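PDB 7JLY: RNA-binding protein from Porphyromonas gingivalis W83, which probably binds RNA through a single RNA recognition motif, an antiparallel beta sheet backed by two helices. Local coordinates for residues I5-L10 with E17-L22; Q24-V29 with A57-E62; Y12-E17 with Q67-R72. One frame throughout, in Å; residues are numbered along the deposited sequence.

Contact 1 (I5-L10 with E17-L22); sequences IYVGNL and EDLTGL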
ATOM      1  N   ILE A   5      -3.013  -0.563  -5.697  1.00 18.57           N
ATOM      2  CA  ILE A   5      -3.404  -1.193  -4.445  1.00 19.09           C
ATOM      3  C   ILE A   5      -3.559  -0.144  -3.371  1.00 18.37           C
ATOM      4  O   ILE A   5      -2.644   0.637  -3.125  1.00 16.59           O
ATOM      5  CB  ILE A   5      -2.366  -2.236  -3.975  1.00 19.27           C
ATOM      6  CG1 ILE A   5      -2.085  -3.247  -5.092  1.00 18.07           C
ATOM      7  CG2 ILE A   5      -2.852  -2.949  -2.705  1.00 16.59           C
ATOM      8  CD1 ILE A   5      -1.044  -4.274  -4.734  1.00 20.62           C
ATOM      9  N   TYR A   6      -4.734  -0.131  -2.747  1.00 14.87           N
ATOM     10  CA  TYR A   6      -5.009   0.713  -1.595  1.00 16.66           C
ATOM     11  C   TYR A   6      -4.466   0.043  -0.343  1.00 18.10           C
ATOM     12  O   TYR A   6      -4.771  -1.117  -0.103  1.00 17.29           O
ATOM     13  CB  TYR A   6      -6.521   0.936  -1.461  1.00 16.13           C
ATOM     14  CG  TYR A   6      -6.970   1.877  -0.351  1.00 17.17           C
ATOM     15  CD1 TYR A   6      -7.082   1.431   0.963  1.00 17.04           C
ATOM     16  CD2 TYR A   6      -7.313   3.202  -0.627  1.00 18.02           C
ATOM     17  CE1 TYR A   6      -7.513   2.277   1.979  1.00 17.37           C
ATOM     18  CE2 TYR A   6      -7.742   4.056   0.382  1.00 19.31           C
ATOM     19  CZ  TYR A   6      -7.844   3.590   1.683  1.00 20.11           C
ATOM     20  OH  TYR A   6      -8.272   4.431   2.694  1.00 15.95           O
ATOM     21  N   VAL A   7      -3.674   0.761   0.449  1.00 17.14           N
ATOM     22  CA  VAL A   7      -3.257   0.241   1.752  1.00 17.09           C
ATOM     23  C   VAL A   7      -3.663   1.247   2.834  1.00 17.63           C
ATOM     24  O   VAL A   7      -3.283   2.412   2.773  1.00 18.96           O
ATOM     25  CB  VAL A   7      -1.731  -0.029   1.821  1.00 16.78           C
ATOM     26  CG1 VAL A   7      -1.401  -0.887   3.042  1.00 16.76           C
ATOM     27  CG2 VAL A   7      -1.237  -0.731   0.548  1.00 19.90           C
ATOM     28  N   GLY A   8      -4.422   0.797   3.831  1.00 17.54           N
ATOM     29  CA  GLY A   8      -4.990   1.720   4.805  1.00 16.19           C
ATOM     30  C   GLY A   8      -5.010   1.169   6.219  1.00 18.61           C
ATOM     31  O   GLY A   8      -4.519   0.065   6.451  1.00 15.96           O
ATOM     32  N   ASN A   9      -5.575   1.950   7.148  1.00 15.20           N
ATOM     33  CA  ASN A   9      -5.496   1.675   8.587  1.00 17.24           C
ATOM     34  C   ASN A   9      -4.046   1.524   9.060  1.00 19.13           C
ATOM     35  O   ASN A   9      -3.737   0.718   9.951  1.00 17.02           O
ATOM     36  CB  ASN A   9      -6.292   0.426   8.957  1.00 17.95           C
ATOM     37  CG  ASN A   9      -6.560   0.350  10.434  1.00 18.97           C
ATOM     38  OD1 ASN A   9      -6.732   1.378  11.070  1.00 16.67           O
ATOM     39  ND2 ASN A   9      -6.526  -0.854  11.001  1.00 17.71           N
ATOM     40  N   LEU A  10      -3.154   2.307   8.463  1.00 16.81           N
ATOM     41  CA  LEU A  10      -1.722   2.181   8.724  1.00 17.49           C
ATOM     42  C   LEU A  10      -1.295   2.876  10.005  1.00 17.04           C
ATOM     43  O   LEU A  10      -1.756   3.972  10.299  1.00 18.00           O
ATOM     44  CB  LEU A  10      -0.919   2.763   7.553  1.00 16.12           C
ATOM     45  CG  LEU A  10      -1.060   2.055   6.206  1.00 17.79           C
ATOM     46  CD1 LEU A  10      -0.329   2.839   5.116  1.00 15.35           C
ATOM     47  CD2 LEU A  10      -0.495   0.636   6.303  1.00 15.75           C
ATOM     48  N   GLU A  17       8.736   3.609   2.061  1.00 20.61           N
ATOM     49  CA  GLU A  17       9.692   2.524   1.861  1.00 20.19           C
ATOM     50  C   GLU A  17       9.224   1.256   2.567  1.00 21.78           C
ATOM     51  O   GLU A  17       9.520   0.156   2.128  1.00 19.52           O
ATOM     52  CB  GLU A  17      11.097   2.919   2.321  1.00 24.98           C
ATOM     53  CG  GLU A  17      11.318   2.870   3.807  1.00 24.20           C
ATOM     54  CD  GLU A  17      12.791   2.794   4.151  1.00 33.48           C
ATOM     55  OE1 GLU A  17      13.290   1.673   4.380  1.00 32.54           O
ATOM     56  OE2 GLU A  17      13.447   3.857   4.180  1.00 31.20           O
ATOM     57  N   ASP A  18       8.456   1.408   3.643  1.00 17.64           N
ATOM     58  CA  ASP A  18       7.868   0.262   4.321  1.00 18.25           C
ATOM     59  C   ASP A  18       6.785  -0.402   3.467  1.00 18.59           C
ATOM     60  O   ASP A  18       6.645  -1.630   3.485  1.00 18.97           O
ATOM     61  CB  ASP A  18       7.290   0.691   5.670  1.00 17.84           C
ATOM     62  CG  ASP A  18       8.334   1.345   6.564  1.00 21.58           C
ATOM     63  OD1 ASP A  18       9.478   0.855   6.574  1.00 19.92           O
ATOM     64  OD2 ASP A  18       8.018   2.345   7.248  1.00 21.46           O
ATOM     65  N   LEU A  19       6.009   0.401   2.735  1.00 17.88           N
ATOM     66  CA  LEU A  19       4.992  -0.147   1.839  1.00 19.19           C
ATOM     67  C   LEU A  19       5.640  -0.873   0.678  1.00 17.10           C
ATOM     68  O   LEU A  19       5.217  -1.957   0.307  1.00 16.69           O
ATOM     69  CB  LEU A  19       4.070   0.946   1.312  1.00 17.44           C
ATOM     70  CG  LEU A  19       3.168   1.581   2.369  1.00 15.61           C
ATOM     71  CD1 LEU A  19       2.241   2.566   1.704  1.00 19.03           C
ATOM     72  CD2 LEU A  19       2.361   0.504   3.098  1.00 17.42           C
ATOM     73  N   THR A  20       6.678  -0.271   0.108  1.00 16.88           N
ATOM     74  CA  THR A  20       7.407  -0.928  -0.961  1.00 16.97           C
ATOM     75  C   THR A  20       8.016  -2.218  -0.445  1.00 20.16           C
ATOM     76  O   THR A  20       7.956  -3.245  -1.116  1.00 19.80           O
ATOM     77  CB  THR A  20       8.514  -0.034  -1.532  1.00 20.60           C
ATOM     78  OG1 THR A  20       7.931   1.172  -2.058  1.00 19.75           O
ATOM     79  CG2 THR A  20       9.257  -0.763  -2.640  1.00 22.37           C
ATOM     80  N   GLY A  21       8.588  -2.167   0.757  1.00 18.04           N
ATOM     81  CA  GLY A  21       9.242  -3.334   1.339  1.00 19.24           C
ATOM     82  C   GLY A  21       8.280  -4.501   1.498  1.00 22.08           C
ATOM     83  O   GLY A  21       8.634  -5.675   1.284  1.00 24.19           O
ATOM     84  N   LEU A  22       7.056  -4.164   1.887  1.00 18.28           N
ATOM     85  CA  LEU A  22       5.996  -5.137   2.086  1.00 18.12           C
ATOM     86  C   LEU A  22       5.539  -5.762   0.771  1.00 19.07           C
ATOM     87  O   LEU A  22       5.480  -6.988   0.635  1.00 19.11           O
ATOM     88  CB  LEU A  22       4.807  -4.472   2.793  1.00 20.28           C
ATOM     89  CG  LEU A  22       3.649  -5.394   3.185  1.00 20.85           C
ATOM     90  CD1 LEU A  22       4.128  -6.449   4.163  1.00 20.73           C
ATOM     91  CD2 LEU A  22       2.486  -4.583   3.769  1.00 19.16           C
TER
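Leu19 of helix 16-23 meets Val7 of strand 3-8 and Leu10 of the loop after that strand. All direct contacts are apolar, and one methyl, Leu19 CD2, makes both of them. It lies 4.0 Å from Val7 CG1 and 4.1 Å from Leu10 CD1. The two approaches differ. The Val7 and Leu19 side chains run antiparallel alongside one another, methyl beside methyl. Leu10 and Leu19 instead meet end to end at their methyls. Val7 CG1 stands anti to the backbone N (chi1 -166°), which sets this branch against the leucine. Leu19 has CG beside its own backbone N (chi1 -68°), and its chain then runs out from the helix toward the sheet. The backbones stay well apart, with Val7 CA and Leu19 CA 8.3 Å from each other. No hydrogen bond crosses between the segments.

The same group of side chains continues beyond the two segments. Leu19 also touches Val14, Val34 and Val49, and Val7 touches Leu74.

The polar bonds nearby belong to each segment's own surroundings. Backbone bonds join Val7 to Gly47 and Gly8 to Ile75, so strand 3-8 is held between strands 46-51 and 72-78. Within the helix, Gly21 N bonds to Glu17 O at 2.9 Å.

Val7, Leu10 and Leu19 are all buried. Such packing of a helix on the sheet forms the core of the RNA recognition motif fold. The chemistry implies a hydrophobic join, made by side-chain shape and the exclusion of water rather than by directed bonds.

Contact 2 (Q24-V29 with A57-E62); sequences QQYGAV and ARRAIE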
ATOM      1  N   GLN A  24       6.837  -5.487  -2.386  1.00 16.13           N
ATOM      2  CA  GLN A  24       7.797  -5.935  -3.398  1.00 17.49           C
ATOM      3  C   GLN A  24       8.173  -7.408  -3.186  1.00 20.16           C
ATOM      4  O   GLN A  24       8.785  -8.034  -4.054  1.00 17.75           O
ATOM      5  CB  GLN A  24       9.053  -5.056  -3.401  1.00 19.55           C
ATOM      6  CG  GLN A  24      10.032  -5.364  -2.294  1.00 23.62           C
ATOM      7  CD  GLN A  24      11.235  -4.426  -2.295  1.00 26.96           C
ATOM      8  OE1 GLN A  24      11.398  -3.608  -3.199  1.00 26.10           O
ATOM      9  NE2 GLN A  24      12.079  -4.550  -1.276  1.00 27.15           N
ATOM     10  N   GLN A  25       7.798  -7.957  -2.034  1.00 17.73           N
ATOM     11  CA  GLN A  25       7.970  -9.382  -1.772  1.00 18.83           C
ATOM     12  C   GLN A  25       7.193 -10.262  -2.750  1.00 19.47           C
ATOM     13  O   GLN A  25       7.565 -11.416  -2.950  1.00 18.22           O
ATOM     14  CB  GLN A  25       7.524  -9.722  -0.346  1.00 16.83           C
ATOM     15  CG  GLN A  25       8.370  -9.083   0.769  1.00 14.62           C
ATOM     16  CD  GLN A  25       7.823  -9.410   2.153  1.00 19.33           C
ATOM     17  OE1 GLN A  25       8.491 -10.050   2.960  1.00 20.57           O
ATOM     18  NE2 GLN A  25       6.596  -8.979   2.425  1.00 20.87           N
ATOM     19  N   TYR A  26       6.125  -9.717  -3.343  1.00 16.21           N
ATOM     20  CA  TYR A  26       5.209 -10.491  -4.188  1.00 16.30           C
ATOM     21  C   TYR A  26       5.401 -10.247  -5.676  1.00 17.73           C
ATOM     22  O   TYR A  26       4.855 -10.985  -6.476  1.00 19.27           O
ATOM     23  CB  TYR A  26       3.750 -10.189  -3.796  1.00 15.73           C
ATOM     24  CG  TYR A  26       3.569 -10.445  -2.322  1.00 16.47           C
ATOM     25  CD1 TYR A  26       3.455 -11.748  -1.837  1.00 17.33           C
ATOM     26  CD2 TYR A  26       3.599  -9.403  -1.412  1.00 20.19           C
ATOM     27  CE1 TYR A  26       3.334 -11.989  -0.485  1.00 18.23           C
ATOM     28  CE2 TYR A  26       3.482  -9.635  -0.053  1.00 19.52           C
ATOM     29  CZ  TYR A  26       3.350 -10.929   0.402  1.00 17.68           C
ATOM     30  OH  TYR A  26       3.244 -11.157   1.763  1.00 16.34           O
ATOM     31  N   GLY A  27       6.178  -9.226  -6.040  1.00 18.84           N
ATOM     32  CA  GLY A  27       6.376  -8.869  -7.438  1.00 19.54           C
ATOM     33  C   GLY A  27       6.904  -7.459  -7.577  1.00 18.86           C
ATOM     34  O   GLY A  27       7.098  -6.777  -6.571  1.00 17.35           O
ATOM     35  N   ALA A  28       7.138  -7.016  -8.816  1.00 17.44           N
ATOM     36  CA  ALA A  28       7.703  -5.679  -9.045  1.00 21.97           C
ATOM     37  C   ALA A  28       6.748  -4.573  -8.614  1.00 19.04           C
ATOM     38  O   ALA A  28       5.571  -4.615  -8.935  1.00 19.57           O
ATOM     39  CB  ALA A  28       8.068  -5.489 -10.521  1.00 17.44           C
ATOM     40  N   VAL A  29       7.278  -3.581  -7.907  1.00 17.93           N
ATOM     41  CA  VAL A  29       6.526  -2.400  -7.491  1.00 16.88           C
ATOM     42  C   VAL A  29       7.040  -1.207  -8.273  1.00 17.10           C
ATOM     43  O   VAL A  29       8.256  -1.024  -8.380  1.00 18.04           O
ATOM     44  CB  VAL A  29       6.694  -2.135  -5.978  1.00 17.35           C
ATOM     45  CG1 VAL A  29       6.157  -0.760  -5.602  1.00 16.44           C
ATOM     46  CG2 VAL A  29       6.036  -3.249  -5.150  1.00 19.16           C
ATOM     47  N   ALA A  57      -0.146  -8.724  -7.803  1.00 17.66           N
ATOM     48  CA  ALA A  57      -0.904  -7.811  -6.950  1.00 17.84           C
ATOM     49  C   ALA A  57      -2.061  -8.538  -6.265  1.00 18.89           C
ATOM     50  O   ALA A  57      -2.267  -8.400  -5.054  1.00 18.38           O
ATOM     51  CB  ALA A  57      -1.422  -6.631  -7.764  1.00 17.85           C
ATOM     52  N   ARG A  58      -2.821  -9.309  -7.040  1.00 18.27           N
ATOM     53  CA  ARG A  58      -3.923 -10.092  -6.473  1.00 19.62           C
ATOM     54  C   ARG A  58      -3.401 -11.090  -5.448  1.00 18.50           C
ATOM     55  O   ARG A  58      -4.047 -11.331  -4.425  1.00 19.61           O
ATOM     56  CB  ARG A  58      -4.696 -10.814  -7.576  1.00 19.97           C
ATOM     57  CG  ARG A  58      -5.394  -9.843  -8.522  1.00 30.46           C
ATOM     58  CD  ARG A  58      -6.437 -10.512  -9.413  1.00 39.74           C
ATOM     59  NE  ARG A  58      -7.122  -9.534 -10.260  1.00 40.03           N
ATOM     60  CZ  ARG A  58      -6.759  -9.238 -11.507  1.00 46.29           C
ATOM     61  NH1 ARG A  58      -5.718  -9.853 -12.062  1.00 47.37           N
ATOM     62  NH2 ARG A  58      -7.436  -8.332 -12.207  1.00 52.42           N
ATOM     63  N   ARG A  59      -2.232 -11.664  -5.717  1.00 17.55           N
ATOM     64  CA  ARG A  59      -1.610 -12.586  -4.768  1.00 17.19           C
ATOM     65  C   ARG A  59      -1.246 -11.854  -3.476  1.00 18.74           C
ATOM     66  O   ARG A  59      -1.461 -12.368  -2.375  1.00 17.13           O
ATOM     67  CB  ARG A  59      -0.366 -13.230  -5.382  1.00 19.35           C
ATOM     68  CG  ARG A  59       0.547 -13.883  -4.368  1.00 20.01           C
ATOM     69  CD  ARG A  59       1.844 -14.331  -5.028  1.00 20.39           C
ATOM     70  NE  ARG A  59       1.604 -15.418  -5.975  1.00 22.38           N
ATOM     71  CZ  ARG A  59       1.557 -16.696  -5.612  1.00 23.62           C
ATOM     72  NH1 ARG A  59       1.735 -17.023  -4.333  1.00 24.18           N
ATOM     73  NH2 ARG A  59       1.341 -17.642  -6.515  1.00 23.63           N
ATOM     74  N   ALA A  60      -0.696 -10.646  -3.607  1.00 14.41           N
ATOM     75  CA  ALA A  60      -0.304  -9.885  -2.419  1.00 16.96           C
ATOM     76  C   ALA A  60      -1.529  -9.566  -1.571  1.00 17.44           C
ATOM     77  O   ALA A  60      -1.507  -9.710  -0.353  1.00 16.85           O
ATOM     78  CB  ALA A  60       0.429  -8.603  -2.802  1.00 16.60           C
ATOM     79  N   ILE A  61      -2.612  -9.151  -2.223  1.00 18.38           N
ATOM     80  CA  ILE A  61      -3.830  -8.829  -1.492  1.00 16.76           C
ATOM     81  C   ILE A  61      -4.369 -10.063  -0.757  1.00 19.25           C
ATOM     82  O   ILE A  61      -4.792  -9.979   0.396  1.00 19.56           O
ATOM     83  CB  ILE A  61      -4.899  -8.255  -2.451  1.00 17.96           C
ATOM     84  CG1 ILE A  61      -4.496  -6.844  -2.884  1.00 19.59           C
ATOM     85  CG2 ILE A  61      -6.293  -8.268  -1.797  1.00 20.61           C
ATOM     86  CD1 ILE A  61      -5.133  -6.392  -4.183  1.00 19.64           C
ATOM     87  N   GLU A  62      -4.321 -11.213  -1.412  1.00 17.79           N
ATOM     88  CA  GLU A  62      -4.862 -12.445  -0.838  1.00 18.96           C
ATOM     89  C   GLU A  62      -4.047 -12.890   0.380  1.00 18.92           C
ATOM     90  O   GLU A  62      -4.598 -13.354   1.382  1.00 19.23           O
ATOM     91  CB  GLU A  62      -4.885 -13.555  -1.894  1.00 18.82           C
ATOM     92  CG  GLU A  62      -5.320 -14.929  -1.382  1.00 23.36           C
ATOM     93  CD  GLU A  62      -6.819 -15.029  -1.156  1.00 33.06           C
ATOM     94  OE1 GLU A  62      -7.556 -14.100  -1.572  1.00 37.73           O
ATOM     95  OE2 GLU A  62      -7.263 -16.036  -0.555  1.00 37.60           O
TER
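Tyr26 has its CG beside the backbone N and anti to the carbonyl carbon (chi1 -55°), and chi2 of -77° turns the ring to lay one face against Ala60 of helix 54-64. The backbones come close here, with Tyr26 CA and Ala60 CA 5.8 Å apart. The small Ala60 side chain is consistent with so close an approach.

Ala60 CA sits over the ring face, 4.1 Å from the centroid and 19° off the ring normal. This is a CH-pi contact. Ala60 CB lies nearer the base of the ring, 3.6 Å from Tyr26 CD2 and 3.7 Å from Tyr26 CG. The opposite face carries Gln25 CB of the same loop, offset toward the rim. The ring is thus packed between its sequence neighbour and the helix.

Arg59 adds a looser contact. Its CG stands obliquely to the ring, 4.4 Å from Tyr26 CD1. The aliphatic part of the chain does the touching, not the guanidinium. Its side chain is about 10 Å from that of Glu54, a calcium ligand seen in a structure of this protein, though no ion is bound to this chain here.

The hydroxyl adds a polar link, since Tyr26 OH is hydrogen-bonded to Glu63 OE2 further along helix 54-64. The same helix therefore holds Tyr26 both by its face and by its phenol end. Tyr26 also touches Met51, and Ala60 touches Leu23.

The contact joins the loop after helix 16-23 to helix 54-64. Helices 16-23 and 54-64 are the two that pack behind the sheet in the beta-alpha-beta-beta-alpha-beta RNA recognition motif fold.

Contact 3 (Y12-E17 with Q67-R72); sequences YRVREE and QEFQGR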
ATOM      1  N   TYR A  12       0.797   5.310  11.842  1.00 17.36           N
ATOM      2  CA  TYR A  12       1.215   6.577  11.236  1.00 15.31           C
ATOM      3  C   TYR A  12       2.725   6.647  11.003  1.00 16.02           C
ATOM      4  O   TYR A  12       3.206   7.531  10.294  1.00 18.23           O
ATOM      5  CB  TYR A  12       0.755   7.757  12.093  1.00 19.55           C
ATOM      6  CG  TYR A  12      -0.741   7.958  12.092  1.00 17.07           C
ATOM      7  CD1 TYR A  12      -1.432   8.209  10.905  1.00 18.66           C
ATOM      8  CD2 TYR A  12      -1.465   7.904  13.267  1.00 18.48           C
ATOM      9  CE1 TYR A  12      -2.795   8.396  10.899  1.00 18.21           C
ATOM     10  CE2 TYR A  12      -2.827   8.091  13.270  1.00 19.22           C
ATOM     11  CZ  TYR A  12      -3.491   8.340  12.088  1.00 20.05           C
ATOM     12  OH  TYR A  12      -4.864   8.527  12.094  1.00 21.49           O
ATOM     13  N   ARG A  13       3.469   5.708  11.585  1.00 17.27           N
ATOM     14  CA  ARG A  13       4.903   5.608  11.347  1.00 18.97           C
ATOM     15  C   ARG A  13       5.229   4.886  10.035  1.00 18.51           C
ATOM     16  O   ARG A  13       6.381   4.880   9.600  1.00 21.40           O
ATOM     17  CB  ARG A  13       5.596   4.876  12.501  1.00 18.66           C
ATOM     18  CG  ARG A  13       5.551   5.618  13.827  1.00 24.73           C
ATOM     19  CD  ARG A  13       6.288   4.838  14.923  1.00 27.17           C
ATOM     20  NE  ARG A  13       7.740   4.914  14.781  1.00 26.56           N
ATOM     21  CZ  ARG A  13       8.494   3.969  14.227  1.00 26.41           C
ATOM     22  NH1 ARG A  13       7.942   2.864  13.748  1.00 26.42           N
ATOM     23  NH2 ARG A  13       9.807   4.134  14.143  1.00 28.30           N
ATOM     24  N   VAL A  14       4.234   4.267   9.409  1.00 16.40           N
ATOM     25  CA  VAL A  14       4.508   3.546   8.157  1.00 17.79           C
ATOM     26  C   VAL A  14       4.908   4.507   7.028  1.00 18.93           C
ATOM     27  O   VAL A  14       4.173   5.439   6.697  1.00 18.48           O
ATOM     28  CB  VAL A  14       3.300   2.710   7.711  1.00 18.03           C
ATOM     29  CG1 VAL A  14       3.500   2.218   6.290  1.00 17.73           C
ATOM     30  CG2 VAL A  14       3.116   1.527   8.650  1.00 18.30           C
ATOM     31  N   ARG A  15       6.095   4.274   6.463  1.00 18.70           N
ATOM     32  CA  ARG A  15       6.646   5.104   5.387  1.00 17.85           C
ATOM     33  C   ARG A  15       6.415   4.479   4.022  1.00 19.03           C
ATOM     34  O   ARG A  15       6.078   3.308   3.924  1.00 16.59           O
ATOM     35  CB  ARG A  15       8.147   5.294   5.579  1.00 18.33           C
ATOM     36  CG  ARG A  15       8.512   5.955   6.889  1.00 23.50           C
ATOM     37  CD  ARG A  15       9.972   5.700   7.231  1.00 26.21           C
ATOM     38  NE  ARG A  15      10.272   4.277   7.375  1.00 22.71           N
ATOM     39  CZ  ARG A  15      11.481   3.807   7.659  1.00 27.69           C
ATOM     40  NH1 ARG A  15      12.489   4.655   7.817  1.00 29.90           N
ATOM     41  NH2 ARG A  15      11.690   2.502   7.782  1.00 25.10           N
ATOM     42  N   GLU A  16       6.632   5.261   2.967  1.00 19.06           N
ATOM     43  CA  GLU A  16       6.582   4.702   1.619  1.00 20.36           C
ATOM     44  C   GLU A  16       7.552   3.531   1.453  1.00 19.42           C
ATOM     45  O   GLU A  16       7.229   2.542   0.786  1.00 19.51           O
ATOM     46  CB  GLU A  16       6.864   5.794   0.586  1.00 18.54           C
ATOM     47  CG  GLU A  16       5.670   6.747   0.458  1.00 21.73           C
ATOM     48  CD  GLU A  16       5.955   7.947  -0.412  1.00 25.66           C
ATOM     49  OE1 GLU A  16       7.043   7.985  -1.019  1.00 29.25           O
ATOM     50  OE2 GLU A  16       5.087   8.844  -0.483  1.00 23.60           O
ATOM     51  N   GLU A  17       8.736   3.609   2.061  1.00 20.61           N
ATOM     52  CA  GLU A  17       9.692   2.524   1.861  1.00 20.19           C
ATOM     53  C   GLU A  17       9.224   1.256   2.567  1.00 21.78           C
ATOM     54  O   GLU A  17       9.520   0.156   2.128  1.00 19.52           O
ATOM     55  CB  GLU A  17      11.097   2.919   2.321  1.00 24.98           C
ATOM     56  CG  GLU A  17      11.318   2.870   3.807  1.00 24.20           C
ATOM     57  CD  GLU A  17      12.791   2.794   4.151  1.00 33.48           C
ATOM     58  OE1 GLU A  17      13.290   1.673   4.380  1.00 32.54           O
ATOM     59  OE2 GLU A  17      13.447   3.857   4.180  1.00 31.20           O
ATOM     60  N   GLN A  67      -4.088  -9.333   7.884  1.00 20.05           N
ATOM     61  CA  GLN A  67      -2.886  -9.424   8.703  1.00 19.96           C
ATOM     62  C   GLN A  67      -2.612  -8.098   9.414  1.00 19.60           C
ATOM     63  O   GLN A  67      -2.951  -7.036   8.917  1.00 19.35           O
ATOM     64  CB  GLN A  67      -1.673  -9.817   7.858  1.00 20.87           C
ATOM     65  CG  GLN A  67      -1.687 -11.262   7.371  1.00 22.24           C
ATOM     66  CD  GLN A  67      -0.313 -11.713   6.929  1.00 22.26           C
ATOM     67  OE1 GLN A  67       0.672 -11.511   7.639  1.00 28.44           O
ATOM     68  NE2 GLN A  67      -0.233 -12.298   5.747  1.00 19.81           N
ATOM     69  N   GLU A  68      -2.009  -8.164  10.593  1.00 19.16           N
ATOM     70  CA  GLU A  68      -1.553  -6.958  11.254  1.00 18.68           C
ATOM     71  C   GLU A  68      -0.172  -6.590  10.749  1.00 19.63           C
ATOM     72  O   GLU A  68       0.648  -7.464  10.464  1.00 23.95           O
ATOM     73  CB  GLU A  68      -1.540  -7.156  12.772  1.00 20.51           C
ATOM     74  CG  GLU A  68      -2.928  -7.235  13.355  1.00 17.54           C
ATOM     75  CD  GLU A  68      -2.940  -7.694  14.793  1.00 25.24           C
ATOM     76  OE1 GLU A  68      -1.867  -8.046  15.328  1.00 25.56           O
ATOM     77  OE2 GLU A  68      -4.037  -7.707  15.381  1.00 26.46           O
ATOM     78  N   PHE A  69       0.069  -5.288  10.634  1.00 17.33           N
ATOM     79  CA  PHE A  69       1.327  -4.735  10.168  1.00 17.14           C
ATOM     80  C   PHE A  69       1.647  -3.548  11.082  1.00 20.77           C
ATOM     81  O   PHE A  69       0.827  -2.635  11.215  1.00 19.41           O
ATOM     82  CB  PHE A  69       1.204  -4.315   8.692  1.00 17.33           C
ATOM     83  CG  PHE A  69       2.452  -3.715   8.105  1.00 22.04           C
ATOM     84  CD1 PHE A  69       3.602  -4.476   7.951  1.00 21.22           C
ATOM     85  CD2 PHE A  69       2.457  -2.401   7.657  1.00 19.72           C
ATOM     86  CE1 PHE A  69       4.746  -3.933   7.389  1.00 21.48           C
ATOM     87  CE2 PHE A  69       3.604  -1.848   7.096  1.00 24.71           C
ATOM     88  CZ  PHE A  69       4.748  -2.612   6.966  1.00 21.41           C
ATOM     89  N   GLN A  70       2.815  -3.574  11.723  1.00 18.47           N
ATOM     90  CA  GLN A  70       3.197  -2.550  12.701  1.00 20.90           C
ATOM     91  C   GLN A  70       2.030  -2.238  13.654  1.00 20.53           C
ATOM     92  O   GLN A  70       1.688  -1.073  13.897  1.00 20.46           O
ATOM     93  CB  GLN A  70       3.698  -1.283  11.979  1.00 21.65           C
ATOM     94  CG  GLN A  70       4.972  -1.546  11.145  1.00 22.96           C
ATOM     95  CD  GLN A  70       5.646  -0.278  10.627  1.00 28.68           C
ATOM     96  OE1 GLN A  70       5.475   0.811  11.182  1.00 28.04           O
ATOM     97  NE2 GLN A  70       6.422  -0.418   9.556  1.00 28.94           N
ATOM     98  N   GLY A  71       1.410  -3.301  14.161  1.00 18.50           N
ATOM     99  CA  GLY A  71       0.407  -3.194  15.209  1.00 17.65           C
ATOM    100  C   GLY A  71      -1.016  -2.893  14.779  1.00 21.44           C
ATOM    101  O   GLY A  71      -1.900  -2.772  15.628  1.00 19.93           O
ATOM    102  N   ARG A  72      -1.267  -2.782  13.476  1.00 17.63           N
ATOM    103  CA  ARG A  72      -2.637  -2.497  13.035  1.00 17.58           C
ATOM    104  C   ARG A  72      -3.081  -3.406  11.886  1.00 16.86           C
ATOM    105  O   ARG A  72      -2.305  -3.715  10.989  1.00 18.52           O
ATOM    106  CB  ARG A  72      -2.791  -1.034  12.611  1.00 18.36           C
ATOM    107  CG  ARG A  72      -2.516  -0.020  13.717  1.00 21.21           C
ATOM    108  CD  ARG A  72      -3.053   1.361  13.371  1.00 20.79           C
ATOM    109  NE  ARG A  72      -4.506   1.352  13.207  1.00 18.68           N
ATOM    110  CZ  ARG A  72      -5.377   1.464  14.207  1.00 23.78           C
ATOM    111  NH1 ARG A  72      -4.945   1.622  15.454  1.00 21.18           N
ATOM    112  NH2 ARG A  72      -6.682   1.426  13.959  1.00 22.14           N
TER
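Arg13 comes first along segment 12-17 and only brushes Gln70. The Arg13 chain runs nearly perpendicular to that of Gln70, and Arg13 NH1 is 4.1 Å from Gln70 OE1, too long for a hydrogen bond. Their guanidinium and amide planes are 46° apart.

Val14 carries most of the contact. Its CG2 lies 3.5 Å from Gln70 OE1 and 3.7 Å from Gln70 CD, against the end of the extended glutamine chain. The same methyl is 3.7 Å from Phe69 CE2 and meets that ring obliquely. Phe69 CG stands anti to the backbone N (chi1 180°), which carries the far side of the ring toward the valine. Gln70 CG lies over the centre of one face of this ring. Phe69 also touches Leu22, so it packs against helix 16-23.

Arg15 occupies the N-cap position of that helix, and its NE forms a salt bridge with Asp18 OD2.

Across from Val14, Gln70 lies in a type I' beta turn running from Phe69 to Arg72, with Phe69 N bonded to Arg72 O at 2.9 Å. The contact sets this hairpin turn, which leads into the last strand of the RNA recognition motif fold, beside the start of the first helix.

All three contacts lie within one RNA recognition motif. Contacts 1 and 3 are close, with centres about 7 Å apart. They share Glu17 and helix 16-23, and their segments alternate along the chain. Leu19 CD2 packs on Val14 CG1 at 3.8 Å, and Asn9 OD1 probably bonds to Arg72 NH2. Contact 2 follows contact 1 in sequence and is nested inside the loop closed by contact 3. Its centre is about 11 Å from that of contact 1, which it meets through Ile5 and Ala57, and about 16 Å from that of contact 3. Together they bring both helices, the sheet and its last hairpin into one compact domain.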